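Local coordinates for protein 4-hydroxybutyrate CoA-transferase (Porphyromonas gingivalis, PDB 3EH7) that probably transfers coenzyme A between acyl-CoA thioesters and free carboxylates such as acetate or 4-hydroxybutyrate, at residues G28-L33 against E58-L63; D121-Q126 against E150-V155; I202-A207 against L228-D233; L209-A214 against N353-M358. All coordinates share one frame; numbering follows the deposited sequence. Where two conformers were deposited one is given.

Interaction 1. Residues G28-L33 against E58-L63; sequences GERVAL and EIYHML
Arg30 sits beside Glu58, Val31 beside Ile59 and Ala32 beside Tyr60 in the register of a parallel sheet, the axes of strands 30-33 and 58-60 coming within 4.6 Å and turned 32° from each other. Three backbone bonds fix this register. Glu58 N donates to Glu29 O; Val31 N reaches Glu58 O at 2.8 Å; Tyr60 N reaches Val31 O at the same length. Each strand thus donates and accepts in turn, as parallel pairing requires.

The polar side-chain contact lies on the face shared by Arg30, Glu58 and Tyr60. Arg30 and Glu58 run side by side in the same direction; both put CG anti to the backbone N (chi1 -170° in Arg30), starting the two chains alike. Arg30 NH2 meets Glu58 OE2 in a salt bridge of 2.9 Å, and the two planar groups stand 76° apart, which excludes a coplanar two-pronged pairing. A water accepts from Arg30 NE at 3.0 Å, while NH1 is taken by His119 O.

Apolar contacts occupy both faces. Arg30 CD rests 3.7 Å from Tyr60 CB; on the other face Ile59 CD1 lies 3.8 Å from Val31 CB, and Ile59 CG2 meets Leu33 CD1.

Helix 41-49, the connection of this beta-alpha-beta unit, covers Leu33 and Ile59, helix 109-114 packs on Tyr60, and strand 122-127 flanks strand 30-33.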
loop_
_atom_site.group_PDB
_atom_site.type_symbol
_atom_site.label_atom_id
_atom_site.label_comp_id
_atom_site.label_asym_id
_atom_site.label_seq_id
_atom_site.Cartn_x
_atom_site.Cartn_y
_atom_site.Cartn_z
ATOM N N GLY A 28 2.800 16.216 -30.302
ATOM C CA GLY A 28 2.955 14.888 -29.735
ATOM C C GLY A 28 3.833 14.793 -28.496
ATOM O O GLY A 28 4.028 13.698 -27.992
ATOM N N GLU A 29 4.386 15.916 -28.019
ATOM C CA GLU A 29 5.276 15.905 -26.851
ATOM C C GLU A 29 4.463 15.969 -25.559
ATOM O O GLU A 29 3.302 16.390 -25.563
ATOM C CB GLU A 29 6.302 17.044 -26.927
ATOM C CG GLU A 29 7.472 16.750 -27.911
ATOM C CD GLU A 29 8.521 17.837 -27.931
ATOM O OE1 GLU A 29 8.227 18.966 -27.456
ATOM O OE2 GLU A 29 9.650 17.581 -28.430
ATOM N N ARG A 30 5.035 15.480 -24.472
ATOM C CA ARG A 30 4.427 15.643 -23.158
ATOM C C ARG A 30 5.126 16.784 -22.420
ATOM O O ARG A 30 6.352 16.811 -22.314
ATOM C CB ARG A 30 4.497 14.369 -22.333
ATOM C CG ARG A 30 3.652 14.464 -21.087
ATOM C CD ARG A 30 3.836 13.313 -20.125
ATOM N NE ARG A 30 2.929 12.199 -20.385
ATOM C CZ ARG A 30 3.227 11.153 -21.146
ATOM N NH1 ARG A 30 4.406 11.078 -21.766
ATOM N NH2 ARG A 30 2.337 10.189 -21.318
ATOM N N VAL A 31 4.332 17.721 -21.917
ATOM C CA VAL A 31 4.844 18.931 -21.280
ATOM C C VAL A 31 4.404 18.889 -19.840
ATOM O O VAL A 31 3.216 18.755 -19.584
ATOM C CB VAL A 31 4.239 20.187 -21.935
ATOM C CG1 VAL A 31 4.805 21.447 -21.308
ATOM C CG2 VAL A 31 4.466 20.165 -23.426
ATOM N N ALA A 32 5.360 18.958 -18.911
ATOM C CA ALA A 32 5.065 19.009 -17.483
ATOM C C ALA A 32 5.131 20.469 -17.041
ATOM O O ALA A 32 5.971 21.225 -17.529
ATOM C CB ALA A 32 6.058 18.179 -16.710
ATOM N N LEU A 33 4.226 20.871 -16.159
ATOM C CA LEU A 33 4.169 22.248 -15.658
ATOM C C LEU A 33 4.368 22.205 -14.192
ATOM O O LEU A 33 3.949 21.249 -13.573
ATOM C CB LEU A 33 2.796 22.876 -15.903
ATOM C CG LEU A 33 2.291 23.029 -17.339
ATOM C CD1 LEU A 33 0.938 23.698 -17.308
ATOM C CD2 LEU A 33 3.260 23.827 -18.164
ATOM N N GLU A 58 0.505 16.818 -24.975
ATOM C CA GLU A 58 -0.097 16.288 -23.761
ATOM C C GLU A 58 0.429 17.037 -22.550
ATOM O O GLU A 58 1.634 17.059 -22.332
ATOM C CB GLU A 58 0.290 14.823 -23.662
ATOM C CG GLU A 58 -0.337 14.065 -22.527
ATOM C CD GLU A 58 -0.215 12.550 -22.708
ATOM O OE1 GLU A 58 -0.314 12.054 -23.857
ATOM O OE2 GLU A 58 -0.034 11.861 -21.693
ATOM N N ILE A 59 -0.444 17.670 -21.773
ATOM C CA ILE A 59 0.011 18.384 -20.586
ATOM C C ILE A 59 -0.041 17.415 -19.439
ATOM O O ILE A 59 -1.091 16.846 -19.170
ATOM C CB ILE A 59 -0.835 19.618 -20.247
ATOM C CG1 ILE A 59 -0.783 20.664 -21.376
ATOM C CG2 ILE A 59 -0.343 20.252 -18.984
ATOM C CD1 ILE A 59 0.570 21.210 -21.681
ATOM N N TYR A 60 1.090 17.197 -18.777
ATOM C CA TYR A 60 1.092 16.363 -17.579
ATOM C C TYR A 60 0.942 17.272 -16.386
ATOM O O TYR A 60 1.766 18.153 -16.187
ATOM C CB TYR A 60 2.372 15.511 -17.466
ATOM C CG TYR A 60 2.360 14.636 -16.238
ATOM C CD1 TYR A 60 1.652 13.451 -16.217
ATOM C CD2 TYR A 60 2.995 15.034 -15.081
ATOM C CE1 TYR A 60 1.604 12.669 -15.077
ATOM C CE2 TYR A 60 2.947 14.273 -13.948
ATOM C CZ TYR A 60 2.260 13.086 -13.955
ATOM O OH TYR A 60 2.224 12.328 -12.816
ATOM N N HIS A 61 -0.106 17.045 -15.591
ATOM C CA HIS A 61 -0.400 17.844 -14.403
ATOM C C HIS A 61 -1.107 16.960 -13.369
ATOM O O HIS A 61 -1.484 15.827 -13.661
ATOM C CB HIS A 61 -1.297 19.020 -14.765
ATOM C CG HIS A 61 -2.662 18.602 -15.218
ATOM N ND1 HIS A 61 -3.633 18.177 -14.337
ATOM C CD2 HIS A 61 -3.198 18.492 -16.454
ATOM C CE1 HIS A 61 -4.714 17.833 -15.010
ATOM N NE2 HIS A 61 -4.473 18.008 -16.297
HETATM N N MSE A 62 -1.271 17.471 -12.155
HETATM C CA MSE A 62 -1.978 16.727 -11.124
HETATM C C MSE A 62 -3.050 17.577 -10.497
HETATM O O MSE A 62 -3.232 17.549 -9.298
HETATM C CB MSE A 62 -1.010 16.266 -10.063
HETATM C CG MSE A 62 -0.007 15.336 -10.601
HETATM SE SE MSE A 62 1.128 14.668 -9.180
HETATM C CE MSE A 62 2.332 13.840 -10.328
ATOM N N LEU A 63 -3.744 18.340 -11.327
ATOM C CA LEU A 63 -4.794 19.232 -10.867
ATOM C C LEU A 63 -6.150 18.617 -11.140
ATOM O O LEU A 63 -6.302 17.803 -12.064
ATOM C CB LEU A 63 -4.716 20.564 -11.588
ATOM C CG LEU A 63 -3.352 21.238 -11.508
ATOM C CD1 LEU A 63 -3.222 22.321 -12.560
ATOM C CD2 LEU A 63 -3.120 21.790 -10.066
HETATM O O HOH W 1 0.201 13.202 -19.602
#

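Interaction 2. Residues D121-Q126 against E150-V155; sequences DVAIVQ and ESAHLV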
loop_
_atom_site.group_PDB
_atom_site.type_symbol
_atom_site.label_atom_id
_atom_site.label_comp_id
_atom_site.label_asym_id
_atom_site.label_seq_id
_atom_site.Cartn_x
_atom_site.Cartn_y
_atom_site.Cartn_z
ATOM N N ASP A 121 8.937 15.470 -22.298
ATOM C CA ASP A 121 9.767 16.078 -23.289
ATOM C C ASP A 121 10.144 17.509 -22.902
ATOM O O ASP A 121 11.238 17.972 -23.237
ATOM C CB ASP A 121 9.042 16.081 -24.627
ATOM C CG ASP A 121 8.726 14.672 -25.130
ATOM O OD1 ASP A 121 9.607 14.051 -25.750
ATOM O OD2 ASP A 121 7.601 14.196 -24.903
ATOM N N VAL A 122 9.223 18.207 -22.236
ATOM C CA VAL A 122 9.370 19.616 -21.910
ATOM C C VAL A 122 8.894 19.861 -20.478
ATOM O O VAL A 122 7.836 19.370 -20.084
ATOM C CB VAL A 122 8.578 20.485 -22.874
ATOM C CG1 VAL A 122 8.740 21.966 -22.532
ATOM C CG2 VAL A 122 9.044 20.242 -24.282
ATOM N N ALA A 123 9.705 20.571 -19.696
ATOM C CA ALA A 123 9.331 21.002 -18.352
ATOM C C ALA A 123 9.250 22.514 -18.398
ATOM O O ALA A 123 10.229 23.182 -18.761
ATOM C CB ALA A 123 10.375 20.567 -17.315
ATOM N N ILE A 124 8.083 23.062 -18.077
ATOM C CA ILE A 124 7.956 24.505 -17.917
ATOM C C ILE A 124 7.791 24.726 -16.417
ATOM O O ILE A 124 6.732 24.426 -15.853
ATOM C CB ILE A 124 6.795 25.114 -18.707
ATOM C CG1 ILE A 124 6.778 24.619 -20.144
ATOM C CG2 ILE A 124 6.942 26.624 -18.769
ATOM C CD1 ILE A 124 5.659 25.238 -20.993
ATOM N N VAL A 125 8.849 25.224 -15.778
ATOM C CA VAL A 125 8.811 25.444 -14.357
ATOM C C VAL A 125 8.922 26.926 -13.994
ATOM O O VAL A 125 9.746 27.649 -14.546
ATOM C CB VAL A 125 9.866 24.575 -13.616
ATOM C CG1 VAL A 125 9.472 23.100 -13.745
ATOM C CG2 VAL A 125 11.298 24.848 -14.104
ATOM N N GLN A 126 8.091 27.350 -13.043
ATOM C CA GLN A 126 8.210 28.666 -12.459
ATOM C C GLN A 126 9.272 28.687 -11.337
ATOM O O GLN A 126 9.323 27.796 -10.498
ATOM C CB GLN A 126 6.863 29.179 -11.969
ATOM C CG GLN A 126 6.947 30.627 -11.592
ATOM C CD GLN A 126 5.711 31.185 -10.947
ATOM O OE1 GLN A 126 5.746 32.310 -10.463
ATOM N NE2 GLN A 126 4.605 30.427 -10.953
ATOM N N GLU A 150 14.728 18.361 -13.932
ATOM C CA GLU A 150 16.034 17.735 -13.930
ATOM C C GLU A 150 16.147 16.633 -14.946
ATOM O O GLU A 150 17.235 16.163 -15.191
ATOM C CB GLU A 150 16.362 17.174 -12.543
ATOM C CG GLU A 150 16.579 18.262 -11.503
ATOM C CD GLU A 150 16.587 17.729 -10.082
ATOM O OE1 GLU A 150 16.117 16.572 -9.831
ATOM O OE2 GLU A 150 17.038 18.487 -9.215
ATOM N N SER A 151 15.018 16.189 -15.498
ATOM C CA SER A 151 15.018 15.120 -16.470
ATOM C C SER A 151 14.599 15.479 -17.896
ATOM O O SER A 151 14.921 14.746 -18.798
ATOM C CB SER A 151 14.122 13.982 -15.981
ATOM O OG SER A 151 14.843 13.197 -15.063
ATOM N N ALA A 152 13.858 16.562 -18.097
ATOM C CA ALA A 152 13.253 16.843 -19.409
ATOM C C ALA A 152 14.296 17.223 -20.431
ATOM O O ALA A 152 15.274 17.889 -20.125
ATOM C CB ALA A 152 12.213 17.931 -19.313
ATOM N N HIS A 153 14.017 16.831 -21.668
ATOM C CA HIS A 153 14.842 17.120 -22.837
ATOM C C HIS A 153 15.011 18.632 -23.009
ATOM O O HIS A 153 16.097 19.125 -23.364
ATOM C CB HIS A 153 14.120 16.527 -24.050
ATOM C CG HIS A 153 15.021 16.059 -25.144
ATOM N ND1 HIS A 153 15.896 15.003 -24.989
ATOM C CD2 HIS A 153 15.136 16.456 -26.436
ATOM C CE1 HIS A 153 16.544 14.797 -26.125
ATOM N NE2 HIS A 153 16.104 15.668 -27.019
ATOM N N LEU A 154 13.926 19.364 -22.768
ATOM C CA LEU A 154 13.876 20.833 -22.904
ATOM C C LEU A 154 13.266 21.424 -21.642
ATOM O O LEU A 154 12.234 20.944 -21.168
ATOM C CB LEU A 154 13.036 21.246 -24.130
ATOM C CG LEU A 154 12.869 22.740 -24.466
ATOM C CD1 LEU A 154 14.127 23.362 -25.081
ATOM C CD2 LEU A 154 11.695 22.938 -25.425
ATOM N N VAL A 155 13.920 22.442 -21.103
ATOM C CA VAL A 155 13.518 23.057 -19.879
ATOM C C VAL A 155 13.346 24.547 -20.116
ATOM O O VAL A 155 14.277 25.249 -20.572
ATOM C CB VAL A 155 14.547 22.806 -18.736
ATOM C CG1 VAL A 155 14.062 23.450 -17.428
ATOM C CG2 VAL A 155 14.774 21.301 -18.534
#
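Val122 pairs with Leu154 and Ala123 with Val155, two parallel bridges joining strands 122-127 and 154-160. The close-packed part centres on Ala123. Its N donates to Leu154 O over 2.9 Å with an N-H...O angle of 163°, and the same oxygen receives a CA-H contact from Val122 CA at 3.2 Å. Ala152, in the turn between helix 145-151 and the second strand, directs its methyl at this spot: Ala152 CB lies 3.8 Å from Ala123 CB and slightly nearer, 3.7 Å, to Ala123 N. On the opposite face Val122 and Leu154 stand side by side, pointing the same way, with Val122 CG2 4.0 Å from Leu154 CD2.

Toward Asp121 the join is looser and more open to solvent. Leu154 N still donates to Asp121 O, but the bond is longer at 3.1 Å and bent to 143°. His153 CB approaches that oxygen to 3.3 Å, whereas its exposed ring leads away. Asp121 CB points away from the second segment, and its carboxylate is bound by others: OD1 by His119 NE2, OD2 by Arg30 N.

Asp121 OD1 and His153 ND1 remain 6.4 Å apart, so any electrostatic effect between them is probably modest. Cohesion here rests on backbone bonds and small apolar groups, consistent with the interior of a Rossmann-like parallel sheet, while the Asp121 carboxylate is shared between His119 and strand 30-33.

Interaction 3. Residues I202-A207 against L228-D233; sequences IGRNCA and LLFLKD
In the helix-strand-helix unit formed by helix 197-208, strand 215-217 of the large mixed sheet and helix 222-229, the two helices meet where Phe230 and Leu231, just past the second one, lie against Gly203, Arg204 and Ala207 of the first. Phe230 CD2 lies 3.8 Å from Gly203 C and 3.6 Å from Arg204 N. One turn later, Ala207 CB fills the angle between the two loop residues, 3.6 Å from Phe230 CB and 3.7 Å from Leu231 CD2. The bond from Leu231 N to Leu228 O keeps the chain coiled beyond the helix, and CG of Phe230, anti to its carbonyl carbon (chi1 -69°), carries the ring across to helix 197-208.

Arg204 covers one ring face. Its CG stands 4.0 Å from the Phe230 ring centroid and only 6° off the normal, a CH-pi contact. The chain then bends at chi3, and Phe230 CZ comes to lie over the centre of the guanidinium. Since the planes are 48° apart, this is no parallel stack. These CG and guanidinium contacts belong to one of two deposited conformers of Arg204 and hold for that one; NH1 forms a salt bridge with Glu200 of the same helix.

Around this contact, Ile202 and Cys206 face strand 355-359, Ile202 also meets strand 391-394, and Leu228 and Leu231 lean on helix 246-253.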
loop_
_atom_site.group_PDB
_atom_site.type_symbol
_atom_site.label_atom_id
_atom_site.label_comp_id
_atom_site.label_asym_id
_atom_site.label_seq_id
_atom_site.Cartn_x
_atom_site.Cartn_y
_atom_site.Cartn_z
ATOM N N ILE A 202 -16.338 18.099 12.649
ATOM C CA ILE A 202 -15.255 17.215 12.147
ATOM C C ILE A 202 -13.900 17.666 12.724
ATOM O O ILE A 202 -13.136 16.855 13.257
ATOM C CB ILE A 202 -15.200 17.155 10.585
ATOM C CG1 ILE A 202 -16.508 16.561 10.021
ATOM C CG2 ILE A 202 -13.973 16.320 10.097
ATOM C CD1 ILE A 202 -16.789 16.899 8.565
ATOM N N GLY A 203 -13.635 18.972 12.660
ATOM C CA GLY A 203 -12.388 19.535 13.133
ATOM C C GLY A 203 -12.129 19.234 14.594
ATOM O O GLY A 203 -11.019 18.950 14.996
ATOM N N ARG A 204 -13.185 19.330 15.380
ATOM C CA ARG A 204 -13.117 19.098 16.807
ATOM C C ARG A 204 -12.791 17.630 17.099
ATOM O O ARG A 204 -12.004 17.325 18.004
ATOM C CB ARG A 204 -14.447 19.493 17.443
ATOM C CG ARG A 204 -14.329 20.111 18.803
ATOM C CD ARG A 204 -15.703 20.283 19.414
ATOM N NE ARG A 204 -16.472 21.330 18.754
ATOM C CZ ARG A 204 -16.469 22.603 19.134
ATOM N NH1 ARG A 204 -17.207 23.489 18.480
ATOM N NH2 ARG A 204 -15.727 22.990 20.165
ATOM N N ASN A 205 -13.383 16.722 16.332
ATOM C CA ASN A 205 -13.066 15.300 16.436
ATOM C C ASN A 205 -11.627 15.013 16.020
ATOM O O ASN A 205 -10.946 14.237 16.666
ATOM C CB ASN A 205 -14.031 14.476 15.582
ATOM C CG ASN A 205 -15.412 14.348 16.202
ATOM O OD1 ASN A 205 -15.578 14.443 17.411
ATOM N ND2 ASN A 205 -16.406 14.129 15.366
ATOM N N CYS A 206 -11.157 15.658 14.954
ATOM C CA CYS A 206 -9.776 15.485 14.542
ATOM C C CYS A 206 -8.834 15.909 15.644
ATOM O O CYS A 206 -7.911 15.170 15.958
ATOM C CB CYS A 206 -9.467 16.262 13.267
ATOM S SG CYS A 206 -10.222 15.480 11.853
ATOM N N ALA A 207 -9.088 17.080 16.248
ATOM C CA ALA A 207 -8.231 17.616 17.325
ATOM C C ALA A 207 -8.094 16.689 18.517
ATOM O O ALA A 207 -7.041 16.619 19.172
ATOM C CB ALA A 207 -8.746 18.986 17.806
ATOM N N LEU A 228 -7.327 22.638 12.552
ATOM C CA LEU A 228 -6.235 23.465 13.056
ATOM C C LEU A 228 -6.758 24.511 14.057
ATOM O O LEU A 228 -6.075 24.883 15.013
ATOM C CB LEU A 228 -5.518 24.162 11.888
ATOM C CG LEU A 228 -4.680 23.290 10.941
ATOM C CD1 LEU A 228 -4.417 23.956 9.605
ATOM C CD2 LEU A 228 -3.377 22.888 11.600
ATOM N N LEU A 229 -7.976 24.987 13.827
ATOM C CA LEU A 229 -8.590 25.934 14.720
ATOM C C LEU A 229 -8.797 25.338 16.115
ATOM O O LEU A 229 -8.807 26.079 17.102
ATOM C CB LEU A 229 -9.933 26.446 14.155
ATOM C CG LEU A 229 -9.906 27.531 13.057
ATOM C CD1 LEU A 229 -11.312 28.084 12.863
ATOM C CD2 LEU A 229 -8.949 28.687 13.350
ATOM N N PHE A 230 -8.971 24.021 16.204
ATOM C CA PHE A 230 -9.115 23.382 17.514
ATOM C C PHE A 230 -7.825 22.875 18.107
ATOM O O PHE A 230 -7.860 22.187 19.118
ATOM C CB PHE A 230 -10.180 22.295 17.489
ATOM C CG PHE A 230 -11.557 22.848 17.332
ATOM C CD1 PHE A 230 -12.147 23.536 18.376
ATOM C CD2 PHE A 230 -12.226 22.750 16.123
ATOM C CE1 PHE A 230 -13.396 24.101 18.246
ATOM C CE2 PHE A 230 -13.475 23.300 15.967
ATOM C CZ PHE A 230 -14.068 23.983 17.037
ATOM N N LEU A 231 -6.693 23.249 17.514
ATOM C CA LEU A 231 -5.375 22.871 18.033
ATOM C C LEU A 231 -4.624 24.001 18.773
ATOM O O LEU A 231 -3.416 23.875 19.029
ATOM C CB LEU A 231 -4.503 22.335 16.889
ATOM C CG LEU A 231 -5.012 21.072 16.169
ATOM C CD1 LEU A 231 -4.035 20.674 15.053
ATOM C CD2 LEU A 231 -5.244 19.896 17.125
ATOM N N LYS A 232 -5.316 25.078 19.149
ATOM C CA LYS A 232 -4.639 26.227 19.775
ATOM C C LYS A 232 -4.105 25.924 21.180
ATOM O O LYS A 232 -3.202 26.579 21.651
ATOM C CB LYS A 232 -5.541 27.472 19.806
ATOM C CG LYS A 232 -6.008 27.958 18.420
ATOM C CD LYS A 232 -7.020 29.102 18.557
ATOM C CE LYS A 232 -7.737 29.419 17.249
ATOM N NZ LYS A 232 -6.870 30.091 16.269
ATOM N N ASP A 233 -4.656 24.914 21.827
ATOM C CA ASP A 233 -4.205 24.473 23.134
ATOM C C ASP A 233 -3.134 23.359 23.066
ATOM O O ASP A 233 -2.745 22.811 24.087
ATOM C CB ASP A 233 -5.419 23.940 23.892
ATOM C CG ASP A 233 -6.064 22.673 23.218
ATOM O OD1 ASP A 233 -6.016 22.440 21.965
ATOM O OD2 ASP A 233 -6.652 21.890 23.991
#

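Interaction 4. Residues L209-A214 against N353-M358; sequences LIEDGA and NGKSIM
Lys355 NZ is gripped by two groups of the loop 209-214, Leu209 O at 2.7 Å and Glu211 OE1 at 3.4 Å. The first is the firm bond; NZ approaches at a C=O...N angle of 130° and lies tilted 30° from the carbonyl plane. The second is a weak hydrogen bond within a salt bridge, the two side chains crossing at about a right angle. Beyond CG the lysine is fully extended (chi4 -179°), which takes NZ from strand 355-359 to the loop. Glu211 OE1 also accepts a weak bond of 3.3 Å from Asn353 ND2, the carboxylate and amide planes standing nearly perpendicular; the stronger partner of that amide is Asn309 OD1.

Glu211 begins a type II beta turn closed by Ala214 N to Glu211 O, with Gly213 at positive phi in its third position. The turn delivers the chain from helix 197-208 into strand 215-217 of the same mixed sheet that contains strand 355-359.

Next to the charged groups, two residues further along the strand, the contact is apolar. Leu209 CD1 lies 3.7 Å from Ile357 CD1, the same Ile357 methyl reaches Leu209 CB at 4.1 Å, and Tyr391 of strand 391-394 touches both side chains.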
loop_
_atom_site.group_PDB
_atom_site.type_symbol
_atom_site.label_atom_id
_atom_site.label_comp_id
_atom_site.label_asym_id
_atom_site.label_seq_id
_atom_site.Cartn_x
_atom_site.Cartn_y
_atom_site.Cartn_z
ATOM N N LEU A 209 -7.788 13.683 18.366
ATOM C CA LEU A 209 -6.905 12.566 18.061
ATOM C C LEU A 209 -5.440 13.018 17.978
ATOM O O LEU A 209 -4.533 12.186 17.810
ATOM C CB LEU A 209 -7.376 11.868 16.773
ATOM C CG LEU A 209 -8.737 11.165 16.824
ATOM C CD1 LEU A 209 -9.106 10.608 15.432
ATOM C CD2 LEU A 209 -8.755 10.041 17.857
ATOM N N ILE A 210 -5.216 14.329 18.119
ATOM C CA ILE A 210 -3.899 14.921 18.009
ATOM C C ILE A 210 -3.361 15.259 19.384
ATOM O O ILE A 210 -3.936 16.099 20.092
ATOM C CB ILE A 210 -3.945 16.203 17.152
ATOM C CG1 ILE A 210 -4.292 15.833 15.713
ATOM C CG2 ILE A 210 -2.580 16.970 17.248
ATOM C CD1 ILE A 210 -4.613 16.969 14.790
ATOM N N GLU A 211 -2.285 14.588 19.781
ATOM C CA GLU A 211 -1.680 14.823 21.078
ATOM C C GLU A 211 -0.487 15.755 20.936
ATOM O O GLU A 211 0.004 15.999 19.830
ATOM C CB GLU A 211 -1.201 13.519 21.693
ATOM C CG GLU A 211 -2.303 12.497 21.964
ATOM C CD GLU A 211 -1.728 11.081 21.999
ATOM O OE1 GLU A 211 -1.573 10.455 20.916
ATOM O OE2 GLU A 211 -1.400 10.604 23.112
ATOM N N ASP A 212 -0.035 16.272 22.075
ATOM C CA ASP A 212 1.090 17.180 22.092
ATOM C C ASP A 212 2.249 16.470 21.447
ATOM O O ASP A 212 2.448 15.302 21.693
ATOM C CB ASP A 212 1.491 17.525 23.514
ATOM C CG ASP A 212 0.500 18.423 24.202
ATOM O OD1 ASP A 212 -0.226 19.203 23.538
ATOM O OD2 ASP A 212 0.472 18.349 25.422
ATOM N N GLY A 213 2.997 17.191 20.638
ATOM C CA GLY A 213 4.164 16.644 19.987
ATOM C C GLY A 213 3.896 15.933 18.674
ATOM O O GLY A 213 4.842 15.415 18.072
ATOM N N ALA A 214 2.631 15.891 18.231
ATOM C CA ALA A 214 2.308 15.181 16.990
ATOM C C ALA A 214 2.965 15.888 15.808
ATOM O O ALA A 214 3.162 17.110 15.841
ATOM C CB ALA A 214 0.810 15.084 16.758
ATOM N N ASN A 353 3.410 5.416 17.178
ATOM C CA ASN A 353 2.105 5.938 17.585
ATOM C C ASN A 353 1.397 6.719 16.468
ATOM O O ASN A 353 0.635 7.634 16.736
ATOM C CB ASN A 353 2.258 6.799 18.846
ATOM C CG ASN A 353 0.932 7.368 19.353
ATOM O OD1 ASN A 353 -0.122 6.721 19.277
ATOM N ND2 ASN A 353 0.979 8.602 19.873
ATOM N N GLY A 354 1.657 6.359 15.210
ATOM C CA GLY A 354 1.026 7.008 14.075
ATOM C C GLY A 354 -0.473 6.739 13.920
ATOM O O GLY A 354 -0.982 5.706 14.379
ATOM N N LYS A 355 -1.175 7.688 13.284
ATOM C CA LYS A 355 -2.621 7.627 13.057
ATOM C C LYS A 355 -2.882 8.202 11.691
ATOM O O LYS A 355 -2.257 9.159 11.349
ATOM C CB LYS A 355 -3.373 8.546 14.033
ATOM C CG LYS A 355 -3.043 8.316 15.491
ATOM C CD LYS A 355 -3.984 9.066 16.445
ATOM C CE LYS A 355 -3.384 9.023 17.828
ATOM N NZ LYS A 355 -4.190 9.688 18.893
ATOM N N SER A 356 -3.788 7.619 10.911
ATOM C CA SER A 356 -4.324 8.317 9.792
ATOM C C SER A 356 -5.823 8.407 9.954
ATOM O O SER A 356 -6.498 7.498 10.483
ATOM C CB SER A 356 -3.959 7.663 8.472
ATOM O OG SER A 356 -4.697 6.517 8.250
ATOM N N ILE A 357 -6.326 9.541 9.494
ATOM C CA ILE A 357 -7.720 9.901 9.608
ATOM C C ILE A 357 -8.268 10.239 8.239
ATOM O O ILE A 357 -7.676 11.020 7.493
ATOM C CB ILE A 357 -7.895 11.153 10.529
ATOM C CG1 ILE A 357 -7.332 10.854 11.915
ATOM C CG2 ILE A 357 -9.370 11.583 10.584
ATOM C CD1 ILE A 357 -6.978 12.075 12.729
HETATM N N MSE A 358 -9.389 9.629 7.909
HETATM C CA MSE A 358 -10.212 10.019 6.761
HETATM C C MSE A 358 -11.370 10.869 7.359
HETATM O O MSE A 358 -12.252 10.335 7.983
HETATM C CB MSE A 358 -10.741 8.793 6.046
HETATM C CG MSE A 358 -9.635 7.950 5.332
HETATM SE SE MSE A 358 -8.846 9.033 3.897
HETATM C CE MSE A 358 -7.258 7.975 3.613
#

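In the fold
The four contacts form two pairs on opposite sides of the chain's centre. Interactions 1 and 2, with centres 10 Å apart, belong to one parallel sheet: strand 30-33 lies between strands 58-60 and 122-127, with probable hydrogen bonds from Ala32 N to Val122 O (2.8 Å) and from Ile124 N to Ala32 O (2.9 Å). Interactions 3 and 4 lie 12 Å apart between centres and alternate along the sequence; Leu231 CD1 meets Ile210 CD1 at 3.8 Å, so helix packing and loop-to-strand contact are continuous. Between the pairs, nearest atoms stay about 17 Å apart at least (interactions 1 and 4). The disulfide Cys64-Cys329, beginning directly after segment 58-63, links the N-terminal region covalently to the C-terminal one.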